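Local coordinates for clostripain-related protein (Bacteroides thetaiotaomicron, PDB 5L20), which is probably the N-terminal part of a cysteine peptidase of the clostripain (C11) family, which would cleave peptide bonds in proteins, at residues T11-L16 / Y105-G110; I47-C52 / F61-E66; T56-F61 / T79-T84. All coordinates share one frame; numbering follows the deposited sequence. Where two conformers were deposited one is given.

Two of the contacts pair neighbouring strands of one mixed sheet; the third sets the loop before helix 86-99 against the start of strand 57-66. Interactions 1 and 2, centres about 10 Å apart, meet where strands 10-16 and 45-52 run side by side: M14 N to I48 O at 2.9 Å is a probable hydrogen bond. Interactions 2 and 3, centres about 15 Å apart, share F61 and strand 57-66, and M51 N probably bonds T59 O at 2.9 Å. Y83 of interaction 3 also packs on Y15 of interaction 1. The active site of such peptidases lies near the C-terminal ends of the parallel strands, so 11-16 and 105-110 probably end near it here.

Interaction 1: residues T11-L16 / Y105-G110; sequences TVFMYL and YSMVIG
T11 opens the pairing with its carbonyl, whose O receives S106 N at 2.9 Å almost along the C=O axis. Its side chain runs beside that of Y105, OG1 standing 3.5 Å from Y105 CE2, while the polar end of each is held elsewhere: T11 OG1 bonds T102 and S100, and Y105 OH bonds S100 O and T102 N. V12 turns to the other face of the sheet and sets CG2 3.6 Å from S106 OG, a hydroxyl that in one of its two conformers stands between N and carbonyl carbon. F13 N reaches S106 O at 2.9 Å, coming in 33° above the carbonyl plane, and F13 O answers V108 N within its own plane. The F13 ring, its CG anti to the backbone N, lies alongside M107 and packs against I92, L93 and V96 of helix 86-99. Strand 10-16 is an inner strand, with 45-52 along its other edge and the outermost 104-109 here, consistent with the caspase-like α/β fold expected of a C11 peptidase. M14 bends at its thioether so that CE meets V108 CG1 obliquely at 3.9 Å. Y15 makes the shortest backbone bond of the set, its N 2.7 Å from V108 O and nearly straight (172°). The extended chain of M107 carries its methyl alongside Y15, CE resting 3.6 Å from Y15 CD2, and I109 CG2 flanks the same ring. At L16 the CD2 branch settles 3.8 Å from G110 CA, where a beta carbon on G110 would collide with it; F26 and I30 of helix 23-37 also touch this leucine.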
ATOM      1  N   THR A  11       0.909  -9.548   7.093  1.00 10.61           N
ATOM      2  CA  THR A  11       0.952  -8.664   5.944  1.00 11.11           C
ATOM      3  C   THR A  11       0.869  -7.238   6.438  1.00 10.79           C
ATOM      4  O   THR A  11      -0.079  -6.890   7.182  1.00 11.96           O
ATOM      5  CB  THR A  11      -0.250  -8.898   5.024  1.00 12.29           C
ATOM      6  OG1 THR A  11      -0.253 -10.249   4.562  1.00 12.96           O
ATOM      7  CG2 THR A  11      -0.223  -7.958   3.857  1.00 13.61           C
ATOM      8  N   VAL A  12       1.844  -6.423   6.048  1.00 10.03           N
ATOM      9  CA  VAL A  12       1.781  -4.986   6.281  1.00  8.65           C
ATOM     10  C   VAL A  12       1.284  -4.360   4.983  1.00 12.23           C
ATOM     11  O   VAL A  12       1.951  -4.458   3.938  1.00 12.98           O
ATOM     12  CB  VAL A  12       3.166  -4.392   6.668  1.00 12.08           C
ATOM     13  CG1 VAL A  12       3.095  -2.888   6.820  1.00 11.75           C
ATOM     14  CG2 VAL A  12       3.686  -5.036   7.967  1.00 12.17           C
ATOM     15  N   PHE A  13       0.099  -3.758   5.035  1.00 11.14           N
ATOM     16  CA  PHE A  13      -0.507  -3.143   3.865  1.00  9.17           C
ATOM     17  C   PHE A  13      -0.349  -1.634   3.921  1.00  9.58           C
ATOM     18  O   PHE A  13      -0.966  -0.980   4.762  1.00 10.53           O
ATOM     19  CB  PHE A  13      -1.978  -3.538   3.780  1.00 12.41           C
ATOM     20  CG  PHE A  13      -2.720  -2.889   2.642  1.00  9.48           C
ATOM     21  CD1 PHE A  13      -2.151  -2.804   1.369  1.00 11.02           C
ATOM     22  CD2 PHE A  13      -4.012  -2.399   2.842  1.00 11.20           C
ATOM     23  CE1 PHE A  13      -2.862  -2.209   0.333  1.00 10.47           C
ATOM     24  CE2 PHE A  13      -4.711  -1.828   1.811  1.00  9.85           C
ATOM     25  CZ  PHE A  13      -4.147  -1.724   0.562  1.00  8.49           C
ATOM     26  N   MET A  14       0.449  -1.087   3.007  1.00  8.97           N
ATOM     27  CA  MET A  14       0.624   0.343   2.876  1.00 10.42           C
ATOM     28  C   MET A  14      -0.374   0.834   1.834  1.00  9.08           C
ATOM     29  O   MET A  14      -0.295   0.435   0.646  1.00 11.30           O
ATOM     30  CB  MET A  14       2.055   0.689   2.470  1.00 11.38           C
ATOM     31  CG  MET A  14       2.269   2.199   2.437  1.00 13.26           C
ATOM     32  SD  MET A  14       4.010   2.605   2.180  1.00 16.65           S
ATOM     33  CE  MET A  14       4.349   3.225   3.822  1.00 19.64           C
ATOM     34  N   TYR A  15      -1.258   1.718   2.263  1.00  9.98           N
ATOM     35  CA  TYR A  15      -2.407   2.169   1.485  1.00  9.30           C
ATOM     36  C   TYR A  15      -2.274   3.665   1.221  1.00 10.06           C
ATOM     37  O   TYR A  15      -2.291   4.477   2.168  1.00 10.13           O
ATOM     38  CB  TYR A  15      -3.691   1.858   2.277  1.00  9.21           C
ATOM     39  CG  TYR A  15      -4.982   2.335   1.652  1.00  8.39           C
ATOM     40  CD1 TYR A  15      -5.343   1.892   0.394  1.00 10.38           C
ATOM     41  CD2 TYR A  15      -5.836   3.216   2.309  1.00 10.48           C
ATOM     42  CE1 TYR A  15      -6.530   2.294  -0.196  1.00 10.70           C
ATOM     43  CE2 TYR A  15      -7.055   3.615   1.730  1.00 10.83           C
ATOM     44  CZ  TYR A  15      -7.383   3.152   0.486  1.00 10.12           C
ATOM     45  OH  TYR A  15      -8.528   3.561  -0.133  1.00 11.43           O
ATOM     46  N   LEU A  16      -2.083   4.006  -0.062  1.00 10.02           N
ATOM     47  CA  LEU A  16      -1.737   5.358  -0.475  1.00  9.57           C
ATOM     48  C   LEU A  16      -2.741   5.830  -1.532  1.00 12.97           C
ATOM     49  O   LEU A  16      -2.419   5.925  -2.737  1.00 12.61           O
ATOM     50  CB  LEU A  16      -0.283   5.425  -0.996  1.00 13.62           C
ATOM     51  CG  LEU A  16       0.769   4.955   0.013  1.00 10.44           C
ATOM     52  CD1 LEU A  16       2.101   4.720  -0.715  1.00 12.25           C
ATOM     53  CD2 LEU A  16       0.914   5.984   1.118  1.00 12.57           C
ATOM     54  N   TYR A 105      -2.894  -8.923   9.771  1.00 10.93           N
ATOM     55  CA  TYR A 105      -2.809  -7.788   8.842  1.00  9.60           C
ATOM     56  C   TYR A 105      -2.690  -6.495   9.584  1.00  9.35           C
ATOM     57  O   TYR A 105      -3.285  -6.348  10.644  1.00 11.15           O
ATOM     58  CB  TYR A 105      -4.075  -7.707   7.949  1.00  9.14           C
ATOM     59  CG  TYR A 105      -4.183  -8.906   7.036  1.00  9.25           C
ATOM     60  CD1 TYR A 105      -4.715 -10.107   7.488  1.00 11.32           C
ATOM     61  CD2 TYR A 105      -3.705  -8.831   5.732  1.00  9.50           C
ATOM     62  CE1 TYR A 105      -4.762 -11.235   6.665  1.00 11.41           C
ATOM     63  CE2 TYR A 105      -3.751  -9.965   4.898  1.00 11.00           C
ATOM     64  CZ  TYR A 105      -4.272 -11.134   5.391  1.00 12.52           C
ATOM     65  OH  TYR A 105      -4.296 -12.243   4.550  1.00 12.44           O
ATOM     66  N   SER A 106      -1.907  -5.575   9.037  1.00  9.19           N
ATOM     67  CA  SER A 106      -1.865  -4.216   9.539  0.57  8.44           C
ATOM     68  C   SER A 106      -1.981  -3.234   8.385  1.00 10.65           C
ATOM     69  O   SER A 106      -1.773  -3.623   7.228  1.00 10.56           O
ATOM     70  CB  SER A 106      -0.574  -3.950  10.307  0.57 11.43           C
ATOM     71  OG  SER A 106       0.544  -3.998   9.436  0.57 13.73           O
ATOM     72  N   MET A 107      -2.287  -1.975   8.688  1.00  9.01           N
ATOM     73  CA  MET A 107      -2.532  -1.004   7.638  1.00 10.27           C
ATOM     74  C   MET A 107      -1.805   0.273   7.941  1.00 12.35           C
ATOM     75  O   MET A 107      -1.862   0.770   9.071  1.00 12.79           O
ATOM     76  CB  MET A 107      -4.044  -0.784   7.512  1.00 13.40           C
ATOM     77  CG  MET A 107      -4.501  -0.244   6.202  1.00 15.91           C
ATOM     78  SD  MET A 107      -6.316  -0.363   6.115  1.00 13.27           S
ATOM     79  CE  MET A 107      -6.487   0.508   4.567  1.00 11.67           C
ATOM     80  N   VAL A 108      -1.109   0.800   6.941  1.00  9.14           N
ATOM     81  CA  VAL A 108      -0.436   2.092   7.002  1.00  9.15           C
ATOM     82  C   VAL A 108      -1.097   2.972   5.964  1.00 11.43           C
ATOM     83  O   VAL A 108      -1.081   2.587   4.775  1.00 13.25           O
ATOM     84  CB  VAL A 108       1.062   1.958   6.670  1.00  9.54           C
ATOM     85  CG1 VAL A 108       1.713   3.322   6.680  1.00 10.48           C
ATOM     86  CG2 VAL A 108       1.779   1.015   7.649  1.00 10.94           C
ATOM     87  N   ILE A 109      -1.688   4.083   6.372  1.00 10.44           N
ATOM     88  CA  ILE A 109      -2.479   4.928   5.495  1.00  9.48           C
ATOM     89  C   ILE A 109      -1.810   6.279   5.363  1.00 10.73           C
ATOM     90  O   ILE A 109      -1.664   6.996   6.357  1.00 10.82           O
ATOM     91  CB  ILE A 109      -3.904   5.096   6.009  1.00  9.95           C
ATOM     92  CG1 ILE A 109      -4.541   3.700   6.209  1.00  9.39           C
ATOM     93  CG2 ILE A 109      -4.674   5.996   5.056  1.00 14.38           C
ATOM     94  CD1 ILE A 109      -5.984   3.789   6.669  1.00 10.10           C
ATOM     95  N   GLY A 110      -1.429   6.621   4.134  1.00  9.31           N
ATOM     96  CA  GLY A 110      -0.788   7.915   3.874  1.00 12.22           C
ATOM     97  C   GLY A 110      -1.707   8.767   3.028  1.00 10.21           C
ATOM     98  O   GLY A 110      -2.240   8.267   2.033  1.00 12.37           O
TER

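Interaction 2: residues I47-C52 / F61-E66; sequences IIIFMC and FELAYE
I49 lies over one face of the F61 ring, its CB 3.9 Å from the ring centroid and 19° off the normal, a CH-pi contact that falls toward the CZ rim. Both branches join in: CG2 comes close to CZ and CE1, while CD1 reaches back over CE2. The ring arrives there because F61 places CG in the crowded position between N and carbonyl carbon (chi1 62°), and L63 CD2 meets its edge in plane. H72 of the next strand also stacks on this ring. Beneath the side chains the same two residues form a hydrogen-bonded antiparallel pair: I49 N donates to F61 O at 2.8 Å, nearly along the C=O axis, and F61 N returns a bond to I49 O at 2.9 Å. An alanine in place of F61 has no ring to lay against I49, L63 CD2 and H72, and would probably leave this face of the hairpin less tightly packed. On the other face of the sheet I48 and E62 make the non-hydrogen-bonded pair, with I48 CD1 3.8 Å from E62 CB. At the far end a water accepts I47 N at 3.1 Å and sits between E62 OE2 and L63 O, bridging the strands through their polar groups. The whole is the antiparallel β hairpin of strands 45-52 and 57-66, buried within the mixed sheet and adding an antiparallel strand beside the parallel ones.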
ATOM      1  N   ILE A  47       5.099  -7.261   2.586  1.00 12.58           N
ATOM      2  CA  ILE A  47       4.708  -5.866   2.472  1.00 12.20           C
ATOM      3  C   ILE A  47       3.988  -5.701   1.142  1.00 13.38           C
ATOM      4  O   ILE A  47       4.571  -5.994   0.084  1.00 12.97           O
ATOM      5  CB  ILE A  47       5.908  -4.905   2.529  1.00 15.09           C
ATOM      6  CG1 ILE A  47       6.572  -4.984   3.911  1.00 15.87           C
ATOM      7  CG2 ILE A  47       5.430  -3.489   2.238  1.00 17.50           C
ATOM      8  CD1 ILE A  47       7.813  -4.175   4.054  1.00 16.38           C
ATOM      9  N   ILE A  48       2.740  -5.256   1.199  1.00 13.69           N
ATOM     10  CA  ILE A  48       1.893  -5.058   0.025  1.00 11.79           C
ATOM     11  C   ILE A  48       1.517  -3.585  -0.026  1.00 15.53           C
ATOM     12  O   ILE A  48       1.139  -3.018   1.007  1.00 11.23           O
ATOM     13  CB  ILE A  48       0.603  -5.903   0.101  1.00 11.95           C
ATOM     14  CG1 ILE A  48       0.904  -7.393   0.306  1.00 12.16           C
ATOM     15  CG2 ILE A  48      -0.302  -5.591  -1.103  1.00 14.88           C
ATOM     16  CD1 ILE A  48       1.689  -8.009  -0.865  1.00 15.85           C
ATOM     17  N   ILE A  49       1.641  -2.952  -1.190  1.00 11.42           N
ATOM     18  CA  ILE A  49       1.369  -1.542  -1.334  1.00 11.00           C
ATOM     19  C   ILE A  49       0.316  -1.294  -2.399  1.00 12.11           C
ATOM     20  O   ILE A  49       0.409  -1.852  -3.497  1.00 11.83           O
ATOM     21  CB  ILE A  49       2.646  -0.759  -1.682  1.00 11.80           C
ATOM     22  CG1 ILE A  49       3.728  -1.100  -0.641  1.00 15.22           C
ATOM     23  CG2 ILE A  49       2.344   0.724  -1.794  1.00 12.97           C
ATOM     24  CD1 ILE A  49       4.991  -0.280  -0.737  1.00 15.43           C
ATOM     25  N   PHE A  50      -0.708  -0.517  -2.053  1.00 12.85           N
ATOM     26  CA  PHE A  50      -1.666   0.039  -3.007  1.00 11.33           C
ATOM     27  C   PHE A  50      -1.335   1.497  -3.153  1.00 11.92           C
ATOM     28  O   PHE A  50      -1.359   2.239  -2.168  1.00 11.99           O
ATOM     29  CB  PHE A  50      -3.109  -0.121  -2.528  1.00 11.90           C
ATOM     30  CG  PHE A  50      -4.135   0.588  -3.370  1.00 12.01           C
ATOM     31  CD1 PHE A  50      -4.464   1.925  -3.137  1.00 13.15           C
ATOM     32  CD2 PHE A  50      -4.801  -0.111  -4.390  1.00 11.72           C
ATOM     33  CE1 PHE A  50      -5.473   2.554  -3.902  1.00 12.67           C
ATOM     34  CE2 PHE A  50      -5.794   0.505  -5.148  1.00 12.76           C
ATOM     35  CZ  PHE A  50      -6.134   1.833  -4.911  1.00 12.74           C
ATOM     36  N   MET A  51      -1.034   1.947  -4.370  1.00 11.79           N
ATOM     37  CA  MET A  51      -0.787   3.363  -4.562  1.00 12.07           C
ATOM     38  C   MET A  51      -1.475   3.903  -5.808  1.00 14.83           C
ATOM     39  O   MET A  51      -1.310   3.342  -6.902  1.00 15.37           O
ATOM     40  CB  MET A  51       0.711   3.669  -4.635  1.00 14.65           C
ATOM     41  CG  MET A  51       0.941   5.139  -4.834  1.00 16.85           C
ATOM     42  SD  MET A  51       2.677   5.564  -4.737  1.00 19.18           S
ATOM     43  CE  MET A  51       2.602   7.249  -5.300  1.00 17.35           C
ATOM     44  N   CYS A  52      -2.248   4.965  -5.632  1.00 13.73           N
ATOM     45  CA  CYS A  52      -2.801   5.734  -6.755  1.00 14.09           C
ATOM     46  C   CYS A  52      -1.677   6.524  -7.398  1.00 17.94           C
ATOM     47  O   CYS A  52      -1.035   7.337  -6.742  1.00 16.17           O
ATOM     48  CB  CYS A  52      -3.909   6.677  -6.293  1.00 11.64           C
ATOM     49  SG  CYS A  52      -5.460   5.862  -5.875  1.00 15.63           S
ATOM     50  N   PHE A  61       1.244  -3.742  -5.461  1.00 12.44           N
ATOM     51  CA  PHE A  61       2.493  -4.481  -5.648  1.00 15.67           C
ATOM     52  C   PHE A  61       3.098  -4.932  -4.327  1.00 14.35           C
ATOM     53  O   PHE A  61       2.723  -4.432  -3.245  1.00 15.55           O
ATOM     54  CB  PHE A  61       3.527  -3.646  -6.449  1.00 13.89           C
ATOM     55  CG  PHE A  61       3.962  -2.362  -5.778  1.00 14.12           C
ATOM     56  CD1 PHE A  61       3.229  -1.197  -5.950  1.00 12.37           C
ATOM     57  CD2 PHE A  61       5.129  -2.314  -5.043  1.00 15.71           C
ATOM     58  CE1 PHE A  61       3.644   0.001  -5.370  1.00 14.80           C
ATOM     59  CE2 PHE A  61       5.549  -1.111  -4.437  1.00 15.40           C
ATOM     60  CZ  PHE A  61       4.818   0.021  -4.611  1.00 13.30           C
ATOM     61  N   GLU A  62       4.016  -5.881  -4.413  1.00 14.44           N
ATOM     62  CA  GLU A  62       4.688  -6.403  -3.239  1.00 15.29           C
ATOM     63  C   GLU A  62       6.133  -5.919  -3.208  1.00 16.37           C
ATOM     64  O   GLU A  62       6.776  -5.817  -4.257  1.00 16.31           O
ATOM     65  CB  GLU A  62       4.634  -7.934  -3.217  1.00 16.82           C
ATOM     66  CG  GLU A  62       5.392  -8.555  -2.056  1.00 16.51           C
ATOM     67  CD  GLU A  62       5.200 -10.053  -1.958  1.00 29.57           C
ATOM     68  OE1 GLU A  62       4.483 -10.612  -2.816  1.00 31.11           O
ATOM     69  OE2 GLU A  62       5.736 -10.681  -1.010  1.00 24.43           O
ATOM     70  N   LEU A  63       6.622  -5.557  -2.016  1.00 14.96           N
ATOM     71  CA  LEU A  63       8.055  -5.321  -1.818  1.00 15.79           C
ATOM     72  C   LEU A  63       8.634  -6.588  -1.285  1.00 19.34           C
ATOM     73  O   LEU A  63       8.222  -7.056  -0.220  1.00 21.66           O
ATOM     74  CB  LEU A  63       8.315  -4.196  -0.818  1.00 20.41           C
ATOM     75  CG  LEU A  63       8.000  -2.776  -1.220  1.00 20.40           C
ATOM     76  CD1 LEU A  63       8.526  -1.887  -0.094  1.00 16.55           C
ATOM     77  CD2 LEU A  63       8.632  -2.424  -2.554  1.00 22.89           C
ATOM     78  N   ALA A  64       9.592  -7.157  -1.996  1.00 23.96           N
ATOM     79  CA  ALA A  64      10.191  -8.380  -1.508  1.00 27.68           C
ATOM     80  C   ALA A  64      11.702  -8.339  -1.613  1.00 21.77           C
ATOM     81  O   ALA A  64      12.278  -7.464  -2.252  1.00 27.85           O
ATOM     82  CB  ALA A  64       9.640  -9.571  -2.260  1.00 27.35           C
ATOM     83  N   TYR A  65      12.330  -9.287  -0.939  1.00 29.54           N
ATOM     84  CA  TYR A  65      13.776  -9.395  -0.952  1.00 30.15           C
ATOM     85  C   TYR A  65      14.143 -10.582  -1.832  1.00 38.16           C
ATOM     86  O   TYR A  65      13.702 -11.699  -1.582  1.00 42.44           O
ATOM     87  CB  TYR A  65      14.304  -9.564   0.467  1.00 33.96           C
ATOM     88  CG  TYR A  65      15.807  -9.616   0.590  1.00 46.81           C
ATOM     89  CD1 TYR A  65      16.571  -8.456   0.523  1.00 40.47           C
ATOM     90  CD2 TYR A  65      16.464 -10.827   0.792  1.00 48.60           C
ATOM     91  CE1 TYR A  65      17.952  -8.500   0.644  1.00 47.66           C
ATOM     92  CE2 TYR A  65      17.846 -10.881   0.913  1.00 51.45           C
ATOM     93  CZ  TYR A  65      18.581  -9.714   0.840  1.00 55.00           C
ATOM     94  OH  TYR A  65      19.951  -9.760   0.963  1.00 63.05           O
ATOM     95  N   GLU A  66      14.921 -10.335  -2.879  1.00 40.51           N
ATOM     96  CA  GLU A  66      15.279 -11.395  -3.816  1.00 54.11           C
ATOM     97  C   GLU A  66      16.680 -11.153  -4.353  1.00 58.44           C
ATOM     98  O   GLU A  66      17.025 -10.018  -4.690  1.00 53.17           O
ATOM     99  CB  GLU A  66      14.266 -11.471  -4.966  1.00 53.80           C
TER
HETATM  100  O   HOH W   1       6.917  -9.022   0.788  1.00 18.52           O

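Interaction 3: residues T56-F61 / T79-T84; sequences TKATLF and TDPAYT
T56 O is gripped across this contact by a single hydrogen bond, from D80 N at 2.8 Å, with the donor in the carbonyl plane and an N-H...O angle of 147°. P81 CD also closes on that oxygen, 3.5 Å from T56 O, but as packing alone. D80 has a left-handed backbone (phi 49°), which turns the chain off the end of strand 69-79 immediately after the K57 and T79 pair, an antiparallel non-hydrogen-bonded one. With D80 CG anti to its carbonyl carbon, the carboxylate runs alongside the threonine, OD1 lying 3.6 Å from T56 CB and next nearest to CG2. One step further in, P81 CG rests 4.1 Å from A58 CB; the same CG lies in plane at the edge of the Y83 ring. Y83 OH bonds A55 O, just before strand 57-66, so the loop is tied to that end of the sheet at a second place, while A82 centres an inverse gamma turn before helix 86-99. The chemistry is thus main chain to main chain with small apolar groups beside it; the D80 charge meets only carbon of T56 here, so this seam probably depends little on ionisation.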
ATOM      1  N   THR A  56      -7.272   8.314 -10.806  1.00 18.47           N
ATOM      2  CA  THR A  56      -8.072   7.244 -11.400  1.00 19.35           C
ATOM      3  C   THR A  56      -7.273   5.992 -11.763  1.00 20.57           C
ATOM      4  O   THR A  56      -7.826   5.038 -12.315  1.00 23.49           O
ATOM      5  CB  THR A  56      -8.763   7.732 -12.686  1.00 20.25           C
ATOM      6  OG1 THR A  56      -7.756   8.187 -13.601  1.00 24.28           O
ATOM      7  CG2 THR A  56      -9.708   8.872 -12.370  1.00 23.70           C
ATOM      8  N   LYS A  57      -5.988   5.968 -11.429  1.00 18.07           N
ATOM      9  CA  LYS A  57      -5.128   4.836 -11.754  1.00 16.88           C
ATOM     10  C   LYS A  57      -4.356   4.418 -10.516  1.00 19.06           C
ATOM     11  O   LYS A  57      -3.764   5.259  -9.841  1.00 19.42           O
ATOM     12  CB  LYS A  57      -4.140   5.180 -12.875  1.00 22.01           C
ATOM     13  CG  LYS A  57      -4.797   5.366 -14.238  1.00 29.81           C
ATOM     14  CD  LYS A  57      -3.748   5.695 -15.280  1.00 37.88           C
ATOM     15  CE  LYS A  57      -2.650   4.646 -15.271  1.00 46.67           C
ATOM     16  NZ  LYS A  57      -1.505   5.024 -16.146  1.00 58.43           N
ATOM     17  N   ALA A  58      -4.344   3.123 -10.230  1.00 16.48           N
ATOM     18  CA  ALA A  58      -3.594   2.627  -9.083  1.00 17.00           C
ATOM     19  C   ALA A  58      -2.938   1.312  -9.401  1.00 17.59           C
ATOM     20  O   ALA A  58      -3.337   0.598 -10.343  1.00 16.17           O
ATOM     21  CB  ALA A  58      -4.504   2.461  -7.858  1.00 13.98           C
ATOM     22  N   THR A  59      -1.938   0.984  -8.601  1.00 12.19           N
ATOM     23  CA  THR A  59      -1.257  -0.289  -8.710  0.59 14.22           C
ATOM     24  C   THR A  59      -1.185  -0.958  -7.340  1.00 13.68           C
ATOM     25  O   THR A  59      -1.068  -0.268  -6.316  1.00 15.61           O
ATOM     26  CB  THR A  59       0.160  -0.103  -9.317  0.59 17.97           C
ATOM     27  OG1 THR A  59       0.833  -1.353  -9.431  0.59 18.49           O
ATOM     28  CG2 THR A  59       0.994   0.825  -8.479  0.59 15.63           C
ATOM     29  N   LEU A  60      -1.277  -2.289  -7.323  1.00 11.81           N
ATOM     30  CA  LEU A  60      -1.022  -3.087  -6.136  1.00 13.65           C
ATOM     31  C   LEU A  60       0.273  -3.860  -6.357  1.00 14.55           C
ATOM     32  O   LEU A  60       0.411  -4.572  -7.365  1.00 12.74           O
ATOM     33  CB  LEU A  60      -2.170  -4.056  -5.865  1.00 12.93           C
ATOM     34  CG  LEU A  60      -2.100  -4.794  -4.530  1.00 10.76           C
ATOM     35  CD1 LEU A  60      -2.565  -3.852  -3.421  1.00 12.46           C
ATOM     36  CD2 LEU A  60      -2.982  -6.022  -4.540  1.00 13.38           C
ATOM     37  N   PHE A  61       1.244  -3.742  -5.461  1.00 12.44           N
ATOM     38  CA  PHE A  61       2.493  -4.481  -5.648  1.00 15.67           C
ATOM     39  C   PHE A  61       3.098  -4.932  -4.327  1.00 14.35           C
ATOM     40  O   PHE A  61       2.723  -4.432  -3.245  1.00 15.55           O
ATOM     41  CB  PHE A  61       3.527  -3.646  -6.449  1.00 13.89           C
ATOM     42  CG  PHE A  61       3.962  -2.362  -5.778  1.00 14.12           C
ATOM     43  CD1 PHE A  61       3.229  -1.197  -5.950  1.00 12.37           C
ATOM     44  CD2 PHE A  61       5.129  -2.314  -5.043  1.00 15.71           C
ATOM     45  CE1 PHE A  61       3.644   0.001  -5.370  1.00 14.80           C
ATOM     46  CE2 PHE A  61       5.549  -1.111  -4.437  1.00 15.40           C
ATOM     47  CZ  PHE A  61       4.818   0.021  -4.611  1.00 13.30           C
ATOM     48  N   THR A  79      -8.213   0.505 -12.724  1.00 18.41           N
ATOM     49  CA  THR A  79      -8.749   1.658 -13.432  1.00 18.48           C
ATOM     50  C   THR A  79     -10.011   2.122 -12.714  1.00 18.54           C
ATOM     51  O   THR A  79     -10.867   1.302 -12.390  1.00 19.83           O
ATOM     52  CB  THR A  79      -9.041   1.309 -14.906  1.00 23.66           C
ATOM     53  OG1 THR A  79      -7.798   1.070 -15.579  1.00 24.80           O
ATOM     54  CG2 THR A  79      -9.771   2.446 -15.592  1.00 31.82           C
ATOM     55  N   ASP A  80     -10.092   3.419 -12.430  1.00 20.57           N
ATOM     56  CA  ASP A  80     -11.203   3.991 -11.662  1.00 21.41           C
ATOM     57  C   ASP A  80     -11.530   3.239 -10.364  1.00 21.02           C
ATOM     58  O   ASP A  80     -12.702   2.989 -10.089  1.00 20.85           O
ATOM     59  CB  ASP A  80     -12.480   4.044 -12.520  1.00 23.71           C
ATOM     60  CG  ASP A  80     -12.299   4.851 -13.804  1.00 36.01           C
ATOM     61  OD1 ASP A  80     -11.681   5.929 -13.742  1.00 29.63           O
ATOM     62  OD2 ASP A  80     -12.774   4.400 -14.873  1.00 38.66           O
ATOM     63  N   PRO A  81     -10.511   2.888  -9.561  1.00 18.51           N
ATOM     64  CA  PRO A  81     -10.869   2.229  -8.290  1.00 18.50           C
ATOM     65  C   PRO A  81     -11.690   3.154  -7.400  1.00 17.75           C
ATOM     66  O   PRO A  81     -11.427   4.350  -7.370  1.00 18.61           O
ATOM     67  CB  PRO A  81      -9.517   1.926  -7.654  1.00 17.25           C
ATOM     68  CG  PRO A  81      -8.607   2.957  -8.198  1.00 17.82           C
ATOM     69  CD  PRO A  81      -9.081   3.227  -9.632  1.00 18.81           C
ATOM     70  N   ALA A  82     -12.670   2.611  -6.688  1.00 17.40           N
ATOM     71  CA  ALA A  82     -13.598   3.428  -5.924  1.00 16.32           C
ATOM     72  C   ALA A  82     -13.139   3.528  -4.474  1.00 14.22           C
ATOM     73  O   ALA A  82     -13.825   3.091  -3.536  1.00 14.18           O
ATOM     74  CB  ALA A  82     -15.004   2.843  -6.015  1.00 16.77           C
ATOM     75  N   TYR A  83     -11.956   4.096  -4.297  1.00 13.41           N
ATOM     76  CA  TYR A  83     -11.281   4.023  -3.009  1.00 14.25           C
ATOM     77  C   TYR A  83     -11.899   4.953  -1.965  1.00 12.58           C
ATOM     78  O   TYR A  83     -11.517   4.888  -0.803  1.00 13.07           O
ATOM     79  CB  TYR A  83      -9.778   4.306  -3.183  1.00 14.68           C
ATOM     80  CG  TYR A  83      -9.511   5.551  -3.990  1.00 13.81           C
ATOM     81  CD1 TYR A  83      -9.525   6.814  -3.402  1.00 15.13           C
ATOM     82  CD2 TYR A  83      -9.219   5.452  -5.355  1.00 14.25           C
ATOM     83  CE1 TYR A  83      -9.306   7.954  -4.150  1.00 15.79           C
ATOM     84  CE2 TYR A  83      -9.009   6.596  -6.108  1.00 17.34           C
ATOM     85  CZ  TYR A  83      -9.049   7.832  -5.493  1.00 16.14           C
ATOM     86  OH  TYR A  83      -8.827   8.966  -6.223  1.00 17.04           O
ATOM     87  N   THR A  84     -12.857   5.813  -2.335  1.00 14.04           N
ATOM     88  CA  THR A  84     -13.562   6.606  -1.326  1.00 14.99           C
ATOM     89  C   THR A  84     -14.857   5.942  -0.862  1.00 12.93           C
ATOM     90  O   THR A  84     -15.610   6.543  -0.081  1.00 13.29           O
ATOM     91  CB  THR A  84     -13.913   8.029  -1.827  1.00 16.66           C
ATOM     92  OG1 THR A  84     -14.913   7.941  -2.858  1.00 17.38           O
ATOM     93  CG2 THR A  84     -12.660   8.779  -2.348  1.00 16.12           C
TER